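Local coordinates for protein urea carboxylase (Thermus thermophilus, PDB 3OEP) that is of unknown function but is related to KipI and KipA, built from cyclophilin-like domains, and was earlier taken for an allophanate hydrolase, at residues 89-92 against 93-97; 97-100 against 101-104; 105-109 against 110-114. All coordinates share one frame; numbering follows the deposited sequence. Where two conformers were deposited one is given.

Contact 1 (89-92 against 93-97); sequences LPEV and ASRLG
E91 and R95 meet one helical turn apart through unlike torsions. E91 has CG opposite its backbone N (chi1 -175°) and an extended chain, which holds the carboxylate out from the helix. R95 has CG beside its backbone N and bends at chi3 (61°), and its guanidinium leans back towards E91. The two side chains lie alongside each other and point the same way. NH1 of R95 donates to OE2 of E91 at 3.0 Å, nearly along the C-O axis of the oxygen. The carboxylate lies at the guanidinium edge, near its plane. The aliphatic parts also touch, with E91 CG 3.7 Å from R95 CD.

V92 and L96 run side by side on another face, CG1 of V92 3.7 Å from CD1 of L96. Both side chains also pack on L133. The bond from L96 N to V92 O, at 3.1 Å, is weak. G97, with positive phi, then forms a Schellman motif. A water donates to P90 O at 2.7 Å.

Helix 89-96 thus has a charged edge and an apolar one. The single, bent bond of the E91-R95 salt bridge, at an exposed arginine, probably adds only modest stability.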
ATOM      1  N   LEU A  89      15.391 -23.394 -12.471  1.00 16.94           N
ATOM      2  CA  LEU A  89      16.773 -23.380 -12.944  1.00 18.52           C
ATOM      3  C   LEU A  89      16.981 -24.320 -14.145  1.00 19.72           C
ATOM      4  O   LEU A  89      17.565 -23.906 -15.158  1.00 19.75           O
ATOM      5  CB  LEU A  89      17.748 -23.665 -11.787  1.00 20.14           C
ATOM      6  CG  LEU A  89      19.248 -23.563 -12.046  1.00 25.66           C
ATOM      7  CD1 LEU A  89      19.613 -22.204 -12.581  1.00 26.79           C
ATOM      8  CD2 LEU A  89      20.016 -23.848 -10.756  1.00 26.69           C
ATOM      9  N   PRO A  90      16.475 -25.568 -14.068  1.00 19.41           N
ATOM     10  CA  PRO A  90      16.635 -26.445 -15.236  1.00 20.42           C
ATOM     11  C   PRO A  90      15.968 -25.923 -16.516  1.00 20.25           C
ATOM     12  O   PRO A  90      16.555 -26.029 -17.595  1.00 20.37           O
ATOM     13  CB  PRO A  90      15.990 -27.759 -14.780  1.00 21.39           C
ATOM     14  CG  PRO A  90      16.103 -27.740 -13.305  1.00 22.18           C
ATOM     15  CD  PRO A  90      15.929 -26.304 -12.911  1.00 19.69           C
ATOM     16  N   GLU A  91      14.765 -25.366 -16.393  1.00 19.97           N
ATOM     17  CA  GLU A  91      14.039 -24.820 -17.544  1.00 21.86           C
ATOM     18  C   GLU A  91      14.718 -23.577 -18.118  1.00 20.26           C
ATOM     19  O   GLU A  91      14.787 -23.404 -19.339  1.00 19.65           O
ATOM     20  CB  GLU A  91      12.605 -24.468 -17.153  1.00 23.19           C
ATOM     21  CG  GLU A  91      11.745 -24.000 -18.316  1.00 29.40           C
ATOM     22  CD  GLU A  91      10.411 -23.449 -17.865  1.00 34.22           C
ATOM     23  OE1 GLU A  91       9.698 -24.158 -17.121  1.00 38.88           O
ATOM     24  OE2 GLU A  91      10.078 -22.311 -18.260  1.00 33.55           O
ATOM     25  N   VAL A  92      15.188 -22.696 -17.239  1.00 17.46           N
ATOM     26  CA  VAL A  92      15.944 -21.524 -17.681  1.00 17.12           C
ATOM     27  C   VAL A  92      17.178 -21.959 -18.487  1.00 17.63           C
ATOM     28  O   VAL A  92      17.418 -21.460 -19.590  1.00 17.37           O
ATOM     29  CB  VAL A  92      16.359 -20.649 -16.478  1.00 16.99           C
ATOM     30  CG1 VAL A  92      17.329 -19.551 -16.898  1.00 16.99           C
ATOM     31  CG2 VAL A  92      15.128 -20.052 -15.815  1.00 17.70           C
ATOM     32  N   ALA A  93      17.946 -22.897 -17.937  1.00 16.65           N
ATOM     33  CA  ALA A  93      19.145 -23.409 -18.617  1.00 18.74           C
ATOM     34  C   ALA A  93      18.808 -23.963 -20.003  1.00 20.13           C
ATOM     35  O   ALA A  93      19.488 -23.646 -20.988  1.00 19.93           O
ATOM     36  CB  ALA A  93      19.824 -24.483 -17.767  1.00 18.74           C
ATOM     37  N   SER A  94      17.764 -24.787 -20.079  0.50 21.34           N
ATOM     38  CA  SER A  94      17.349 -25.404 -21.344  0.50 22.96           C
ATOM     39  C   SER A  94      16.938 -24.370 -22.383  0.50 23.08           C
ATOM     40  O   SER A  94      17.372 -24.432 -23.537  0.50 24.28           O
ATOM     41  CB  SER A  94      16.183 -26.369 -21.122  0.50 23.74           C
ATOM     42  OG  SER A  94      16.602 -27.525 -20.420  0.50 25.79           O
ATOM     43  N   ARG A  95      16.103 -23.420 -21.969  1.00 21.88           N
ATOM     44  CA  ARG A  95      15.599 -22.396 -22.881  1.00 21.47           C
ATOM     45  C   ARG A  95      16.694 -21.457 -23.403  1.00 19.86           C
ATOM     46  O   ARG A  95      16.542 -20.866 -24.468  1.00 19.61           O
ATOM     47  CB  ARG A  95      14.470 -21.603 -22.219  1.00 20.52           C
ATOM     48  CG  ARG A  95      13.217 -22.445 -22.000  1.00 23.75           C
ATOM     49  CD  ARG A  95      12.196 -21.733 -21.162  1.00 28.01           C
ATOM     50  NE  ARG A  95      11.742 -20.495 -21.787  1.00 30.88           N
ATOM     51  CZ  ARG A  95      10.913 -19.628 -21.215  1.00 33.62           C
ATOM     52  NH1 ARG A  95      10.428 -19.860 -19.998  1.00 35.76           N
ATOM     53  NH2 ARG A  95      10.558 -18.527 -21.864  1.00 35.74           N
ATOM     54  N   LEU A  96      17.798 -21.346 -22.668  1.00 18.65           N
ATOM     55  CA  LEU A  96      18.896 -20.453 -23.048  1.00 17.85           C
ATOM     56  C   LEU A  96      20.086 -21.181 -23.667  1.00 18.34           C
ATOM     57  O   LEU A  96      21.061 -20.537 -24.059  1.00 19.07           O
ATOM     58  CB  LEU A  96      19.366 -19.653 -21.828  1.00 16.06           C
ATOM     59  CG  LEU A  96      18.358 -18.637 -21.285  1.00 19.18           C
ATOM     60  CD1 LEU A  96      18.822 -18.099 -19.944  1.00 17.74           C
ATOM     61  CD2 LEU A  96      18.129 -17.501 -22.292  1.00 21.07           C
ATOM     62  N   GLY A  97      20.005 -22.508 -23.766  1.00 19.81           N
ATOM     63  CA  GLY A  97      21.087 -23.315 -24.316  1.00 19.25           C
ATOM     64  C   GLY A  97      22.302 -23.374 -23.412  1.00 19.44           C
ATOM     65  O   GLY A  97      23.425 -23.552 -23.883  1.00 20.02           O
TER
HETATM   66  O   HOH W   1      18.335 -28.072 -17.988  1.00 18.37           O

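Contact 2 (97-100 against 101-104); sequences GLSL and EAVK
OG of S99 accepts from the backbone N of A102 at 2.9 Å. S99 is the N-cap of helix 100-108, and this is its capping bond. The hydroxyl sits between its own backbone N and carbonyl carbon (chi1 75°), which turns it in over the first turn. The bond is somewhat bent, with an N-H...O angle of 148°. OG also lies 3.2 Å from CB of A102. The cap gives an acceptor to an N-H in the first turn, where no earlier turn of this helix can supply a carbonyl.

The next amides have regular helical acceptors. V103 N donates to S99 O at 3.1 Å, and K104 N donates to L100 O at 3.2 Å.

At the tip of the K104 side chain, NZ meets OE2 of E101 at 2.7 Å in a salt bridge. It comes from the syn side, 30° out of the carboxylate plane. E199 gives NZ a second acidic partner, so the ammonium is held between two carboxylates.

L98 adds the apolar part. Its CD2 reaches CB of A102, and its CD1 lies 3.9 Å from CG2 of V103. The L98 and V103 side chains cross at about a right angle.

V103 and L100 also pack against helix 89-96, at A93, and V103 reaches L89 as well. Through E199, K104 ties helix 100-108 to strand 194-199.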
ATOM      1  N   GLY A  97      20.005 -22.508 -23.766  1.00 19.81           N
ATOM      2  CA  GLY A  97      21.087 -23.315 -24.316  1.00 19.25           C
ATOM      3  C   GLY A  97      22.302 -23.374 -23.412  1.00 19.44           C
ATOM      4  O   GLY A  97      23.425 -23.552 -23.883  1.00 20.02           O
ATOM      5  N   LEU A  98      22.072 -23.241 -22.108  1.00 17.74           N
ATOM      6  CA  LEU A  98      23.148 -23.163 -21.122  1.00 18.18           C
ATOM      7  C   LEU A  98      23.171 -24.394 -20.225  1.00 18.54           C
ATOM      8  O   LEU A  98      22.141 -25.037 -20.008  1.00 20.37           O
ATOM      9  CB  LEU A  98      22.947 -21.930 -20.240  1.00 18.08           C
ATOM     10  CG  LEU A  98      23.034 -20.559 -20.903  1.00 18.64           C
ATOM     11  CD1 LEU A  98      22.472 -19.475 -19.980  1.00 15.02           C
ATOM     12  CD2 LEU A  98      24.473 -20.258 -21.283  1.00 20.61           C
ATOM     13  N   SER A  99      24.343 -24.700 -19.682  1.00 18.51           N
ATOM     14  CA  SER A  99      24.452 -25.671 -18.599  1.00 18.96           C
ATOM     15  C   SER A  99      23.938 -25.036 -17.307  1.00 19.06           C
ATOM     16  O   SER A  99      23.844 -23.810 -17.201  1.00 17.27           O
ATOM     17  CB  SER A  99      25.897 -26.116 -18.412  1.00 20.36           C
ATOM     18  OG  SER A  99      26.666 -25.113 -17.769  1.00 19.57           O
ATOM     19  N   LEU A 100      23.623 -25.876 -16.324  1.00 19.07           N
ATOM     20  CA  LEU A 100      23.183 -25.391 -15.018  1.00 20.44           C
ATOM     21  C   LEU A 100      24.262 -24.516 -14.392  1.00 17.98           C
ATOM     22  O   LEU A 100      23.975 -23.438 -13.874  1.00 18.18           O
ATOM     23  CB  LEU A 100      22.842 -26.565 -14.090  1.00 20.45           C
ATOM     24  CG  LEU A 100      21.492 -27.269 -14.277  1.00 29.09           C
ATOM     25  CD1 LEU A 100      21.040 -27.305 -15.726  1.00 38.83           C
ATOM     26  CD2 LEU A 100      21.549 -28.681 -13.693  1.00 33.02           C
ATOM     27  N   GLU A 101      25.513 -24.963 -14.468  1.00 18.61           N
ATOM     28  CA  GLU A 101      26.615 -24.190 -13.916  1.00 19.34           C
ATOM     29  C   GLU A 101      26.832 -22.874 -14.663  1.00 18.02           C
ATOM     30  O   GLU A 101      27.219 -21.878 -14.054  1.00 15.98           O
ATOM     31  CB  GLU A 101      27.901 -25.018 -13.882  1.00 21.64           C
ATOM     32  CG  GLU A 101      27.844 -26.181 -12.879  1.00 26.56           C
ATOM     33  CD  GLU A 101      27.677 -25.730 -11.430  1.00 30.89           C
ATOM     34  OE1 GLU A 101      28.405 -24.814 -10.993  1.00 30.91           O
ATOM     35  OE2 GLU A 101      26.817 -26.298 -10.724  1.00 32.21           O
ATOM     36  N   ALA A 102      26.576 -22.867 -15.971  1.00 17.29           N
ATOM     37  CA  ALA A 102      26.711 -21.649 -16.764  1.00 16.54           C
ATOM     38  C   ALA A 102      25.685 -20.605 -16.329  1.00 15.36           C
ATOM     39  O   ALA A 102      26.009 -19.427 -16.248  1.00 14.53           O
ATOM     40  CB  ALA A 102      26.569 -21.952 -18.254  1.00 17.09           C
ATOM     41  N   VAL A 103      24.454 -21.043 -16.058  1.00 15.25           N
ATOM     42  CA  VAL A 103      23.428 -20.141 -15.527  1.00 13.94           C
ATOM     43  C   VAL A 103      23.866 -19.515 -14.200  1.00 12.64           C
ATOM     44  O   VAL A 103      23.777 -18.298 -14.013  1.00 12.67           O
ATOM     45  CB  VAL A 103      22.073 -20.849 -15.324  1.00 15.13           C
ATOM     46  CG1 VAL A 103      21.111 -19.944 -14.539  1.00 15.33           C
ATOM     47  CG2 VAL A 103      21.479 -21.231 -16.665  1.00 14.64           C
ATOM     48  N   LYS A 104      24.331 -20.350 -13.278  1.00 13.28           N
ATOM     49  CA  LYS A 104      24.802 -19.858 -11.984  1.00 14.35           C
ATOM     50  C   LYS A 104      25.930 -18.847 -12.135  1.00 13.25           C
ATOM     51  O   LYS A 104      25.934 -17.801 -11.482  1.00 14.01           O
ATOM     52  CB  LYS A 104      25.299 -21.007 -11.119  1.00 14.31           C
ATOM     53  CG  LYS A 104      24.256 -22.016 -10.707  1.00 17.36           C
ATOM     54  CD  LYS A 104      24.937 -23.021  -9.776  1.00 24.21           C
ATOM     55  CE  LYS A 104      24.247 -24.348  -9.699  1.00 29.08           C
ATOM     56  NZ  LYS A 104      25.093 -25.240  -8.861  1.00 28.57           N
TER

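Contact 3 (105-109 against 110-114); sequences ALHQK and PLYRV
The hydroxyl of Y112 donates to the backbone O of H107 at 2.7 Å. The carbonyl oxygen lies at the edge of the tyrosine ring, in its plane. The hydroxyl meets it well off the line of the C=O bond, at a C=O...O angle of 129°. CG of Y112 is beside its backbone N (chi1 -65°), which lets the ring reach back to the last turn of the helix.

Two waters bridge the segments. One donates to L106 O and to Y112 OH, 2.8 Å from each, so the hydroxyl gives one bond and receives another. The second water donates to Q108 O and to P110 O, at 2.7 Å from each. It bridges the last turn to the chain that leaves it.

Helix 100-108 here gives way to strand 112-117, a member of the mixed sheet of the cyclophilin-like N-terminal domain. K109 and P110 lie in the connection, and strand 112-117 runs between strands 124-127 and 194-199.

Among the apolar contacts, P110 covers one face of the Y112 ring. Its CB stands 3.8 Å above the plane, over the centre. Separately, P110 CD lies 3.3 Å from L106 O, a contact of carbon with a carbonyl oxygen.

The rings of H107 and Y112 meet obliquely, with centroids 5.9 Å apart and planes at 41°. CD2 of H107 is 3.7 Å from Y112 OH. Both imidazole nitrogens are bonded to other parts of the fold, ND1 to Y84 OH and NE2 to T157 OG1. F197 meets both rings.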
ATOM      1  N   ALA A 105      26.893 -19.156 -12.989  1.00 13.91           N
ATOM      2  CA  ALA A 105      28.037 -18.270 -13.194  1.00 14.96           C
ATOM      3  C   ALA A 105      27.619 -16.932 -13.801  1.00 14.04           C
ATOM      4  O   ALA A 105      28.072 -15.870 -13.351  1.00 13.73           O
ATOM      5  CB  ALA A 105      29.093 -18.952 -14.057  1.00 15.27           C
ATOM      6  N   LEU A 106      26.747 -16.977 -14.808  1.00 14.39           N
ATOM      7  CA  LEU A 106      26.222 -15.755 -15.423  1.00 13.19           C
ATOM      8  C   LEU A 106      25.479 -14.897 -14.409  1.00 13.81           C
ATOM      9  O   LEU A 106      25.637 -13.677 -14.387  1.00 13.78           O
ATOM     10  CB  LEU A 106      25.302 -16.078 -16.611  1.00 13.65           C
ATOM     11  CG  LEU A 106      26.006 -16.480 -17.909  1.00 17.13           C
ATOM     12  CD1 LEU A 106      25.030 -17.143 -18.879  1.00 17.41           C
ATOM     13  CD2 LEU A 106      26.683 -15.285 -18.576  1.00 17.66           C
ATOM     14  N   HIS A 107      24.676 -15.528 -13.560  1.00 12.43           N
ATOM     15  CA  HIS A 107      23.928 -14.774 -12.560  1.00 10.61           C
ATOM     16  C   HIS A 107      24.841 -14.031 -11.578  1.00 12.87           C
ATOM     17  O   HIS A 107      24.540 -12.909 -11.185  1.00 12.09           O
ATOM     18  CB  HIS A 107      22.942 -15.648 -11.788  1.00 11.40           C
ATOM     19  CG  HIS A 107      22.003 -14.849 -10.941  1.00 10.20           C
ATOM     20  ND1 HIS A 107      22.100 -14.782  -9.567  1.00 11.42           N
ATOM     21  CD2 HIS A 107      20.997 -14.011 -11.288  1.00 14.21           C
ATOM     22  CE1 HIS A 107      21.164 -13.969  -9.103  1.00 12.57           C
ATOM     23  NE2 HIS A 107      20.487 -13.484 -10.129  1.00 13.58           N
ATOM     24  N   GLN A 108      25.955 -14.654 -11.201  1.00 13.59           N
ATOM     25  CA  GLN A 108      26.894 -14.057 -10.250  1.00 13.11           C
ATOM     26  C   GLN A 108      27.847 -13.042 -10.875  1.00 13.44           C
ATOM     27  O   GLN A 108      28.510 -12.313 -10.152  1.00 15.77           O
ATOM     28  CB  GLN A 108      27.743 -15.137  -9.594  1.00 14.11           C
ATOM     29  CG  GLN A 108      26.968 -16.088  -8.719  1.00 13.51           C
ATOM     30  CD  GLN A 108      27.786 -17.284  -8.329  1.00 13.71           C
ATOM     31  OE1 GLN A 108      28.609 -17.219  -7.412  1.00 16.77           O
ATOM     32  NE2 GLN A 108      27.569 -18.399  -9.019  1.00 15.43           N
ATOM     33  N   LYS A 109      27.936 -13.011 -12.200  1.00 14.40           N
ATOM     34  CA  LYS A 109      28.960 -12.192 -12.869  1.00 15.18           C
ATOM     35  C   LYS A 109      28.839 -10.667 -12.662  1.00 14.84           C
ATOM     36  O   LYS A 109      29.828 -10.024 -12.315  1.00 17.07           O
ATOM     37  CB  LYS A 109      29.042 -12.536 -14.362  1.00 17.05           C
ATOM     38  CG  LYS A 109      30.237 -11.931 -15.073  1.00 21.28           C
ATOM     39  CD  LYS A 109      30.390 -12.511 -16.474  1.00 24.79           C
ATOM     40  CE  LYS A 109      31.600 -11.930 -17.203  1.00 32.31           C
ATOM     41  NZ  LYS A 109      31.340 -10.555 -17.719  1.00 36.97           N
ATOM     42  N   PRO A 110      27.646 -10.079 -12.873  1.00 13.97           N
ATOM     43  CA  PRO A 110      27.584  -8.619 -12.802  1.00 14.35           C
ATOM     44  C   PRO A 110      27.734  -8.017 -11.411  1.00 14.80           C
ATOM     45  O   PRO A 110      27.451  -8.670 -10.407  1.00 15.92           O
ATOM     46  CB  PRO A 110      26.171  -8.291 -13.327  1.00 14.73           C
ATOM     47  CG  PRO A 110      25.711  -9.500 -14.021  1.00 14.87           C
ATOM     48  CD  PRO A 110      26.359 -10.649 -13.306  1.00 13.57           C
ATOM     49  N   LEU A 111      28.177  -6.768 -11.371  1.00 15.69           N
ATOM     50  CA  LEU A 111      27.959  -5.929 -10.204  1.00 15.32           C
ATOM     51  C   LEU A 111      26.642  -5.217 -10.475  1.00 16.12           C
ATOM     52  O   LEU A 111      26.585  -4.281 -11.277  1.00 16.34           O
ATOM     53  CB  LEU A 111      29.099  -4.931 -10.013  1.00 17.67           C
ATOM     54  CG  LEU A 111      28.941  -4.027  -8.787  1.00 19.80           C
ATOM     55  CD1 LEU A 111      28.864  -4.851  -7.505  1.00 20.22           C
ATOM     56  CD2 LEU A 111      30.093  -3.031  -8.724  1.00 23.21           C
ATOM     57  N   TYR A 112      25.578  -5.692  -9.840  1.00 14.33           N
ATOM     58  CA  TYR A 112      24.241  -5.160 -10.083  1.00 14.41           C
ATOM     59  C   TYR A 112      24.030  -3.845  -9.358  1.00 14.22           C
ATOM     60  O   TYR A 112      24.733  -3.531  -8.403  1.00 14.47           O
ATOM     61  CB  TYR A 112      23.182  -6.131  -9.597  1.00 13.08           C
ATOM     62  CG  TYR A 112      23.131  -7.449 -10.333  1.00 12.46           C
ATOM     63  CD1 TYR A 112      23.821  -8.554  -9.862  1.00 14.68           C
ATOM     64  CD2 TYR A 112      22.385  -7.590 -11.496  1.00 11.74           C
ATOM     65  CE1 TYR A 112      23.768  -9.770 -10.532  1.00 11.78           C
ATOM     66  CE2 TYR A 112      22.317  -8.800 -12.165  1.00 11.14           C
ATOM     67  CZ  TYR A 112      23.010  -9.889 -11.676  1.00 12.18           C
ATOM     68  OH  TYR A 112      22.948 -11.101 -12.332  1.00 14.16           O
ATOM     69  N   ARG A 113      23.043  -3.094  -9.824  1.00 14.40           N
ATOM     70  CA  ARG A 113      22.589  -1.882  -9.174  1.00 14.51           C
ATOM     71  C   ARG A 113      21.104  -2.025  -8.857  1.00 13.81           C
ATOM     72  O   ARG A 113      20.341  -2.547  -9.675  1.00 14.42           O
ATOM     73  CB  ARG A 113      22.807  -0.695 -10.111  1.00 15.88           C
ATOM     74  CG  ARG A 113      22.330   0.633  -9.586  1.00 19.58           C
ATOM     75  CD  ARG A 113      22.504   1.713 -10.648  1.00 23.72           C
ATOM     76  NE  ARG A 113      21.940   2.974 -10.188  1.00 26.34           N
ATOM     77  CZ  ARG A 113      22.600   3.902  -9.498  1.00 31.11           C
ATOM     78  NH1 ARG A 113      23.886   3.748  -9.187  1.00 31.29           N
ATOM     79  NH2 ARG A 113      21.961   5.005  -9.122  1.00 33.43           N
ATOM     80  N   VAL A 114      20.700  -1.563  -7.678  1.00 13.23           N
ATOM     81  CA  VAL A 114      19.290  -1.489  -7.315  1.00 13.02           C
ATOM     82  C   VAL A 114      18.668  -0.275  -8.002  1.00 13.88           C
ATOM     83  O   VAL A 114      18.901   0.862  -7.589  1.00 15.47           O
ATOM     84  CB  VAL A 114      19.083  -1.363  -5.786  1.00 14.53           C
ATOM     85  CG1 VAL A 114      17.594  -1.263  -5.457  1.00 15.94           C
ATOM     86  CG2 VAL A 114      19.728  -2.547  -5.058  1.00 16.30           C
TER
HETATM   87  O   HOH W   2      23.452 -12.021 -14.944  1.00  9.74           O
HETATM   88  O   HOH W   3      26.725 -10.744  -8.821  1.00 11.41           O

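The three contacts follow one another along the chain, and none encloses another. Each is local. Contact 1 runs along helix 89-96 to G97 just past it. Contact 2 begins on G97, the residue where contact 1 ends, and carries the chain into helix 100-108. The two touch: A93 O probably accepts a hydrogen bond from L98 N, and L89 packs on V103 across the paired helices. Contact 3 comes at the far end of helix 100-108 and leads into strand 112-117. It meets contact 2 where L98 CD1 packs on L106 CD1, but does not touch contact 1. Together they join a helix pair to the mixed sheet, through strand 169-174 at contact 1 and strand 194-199 at contacts 2 and 3.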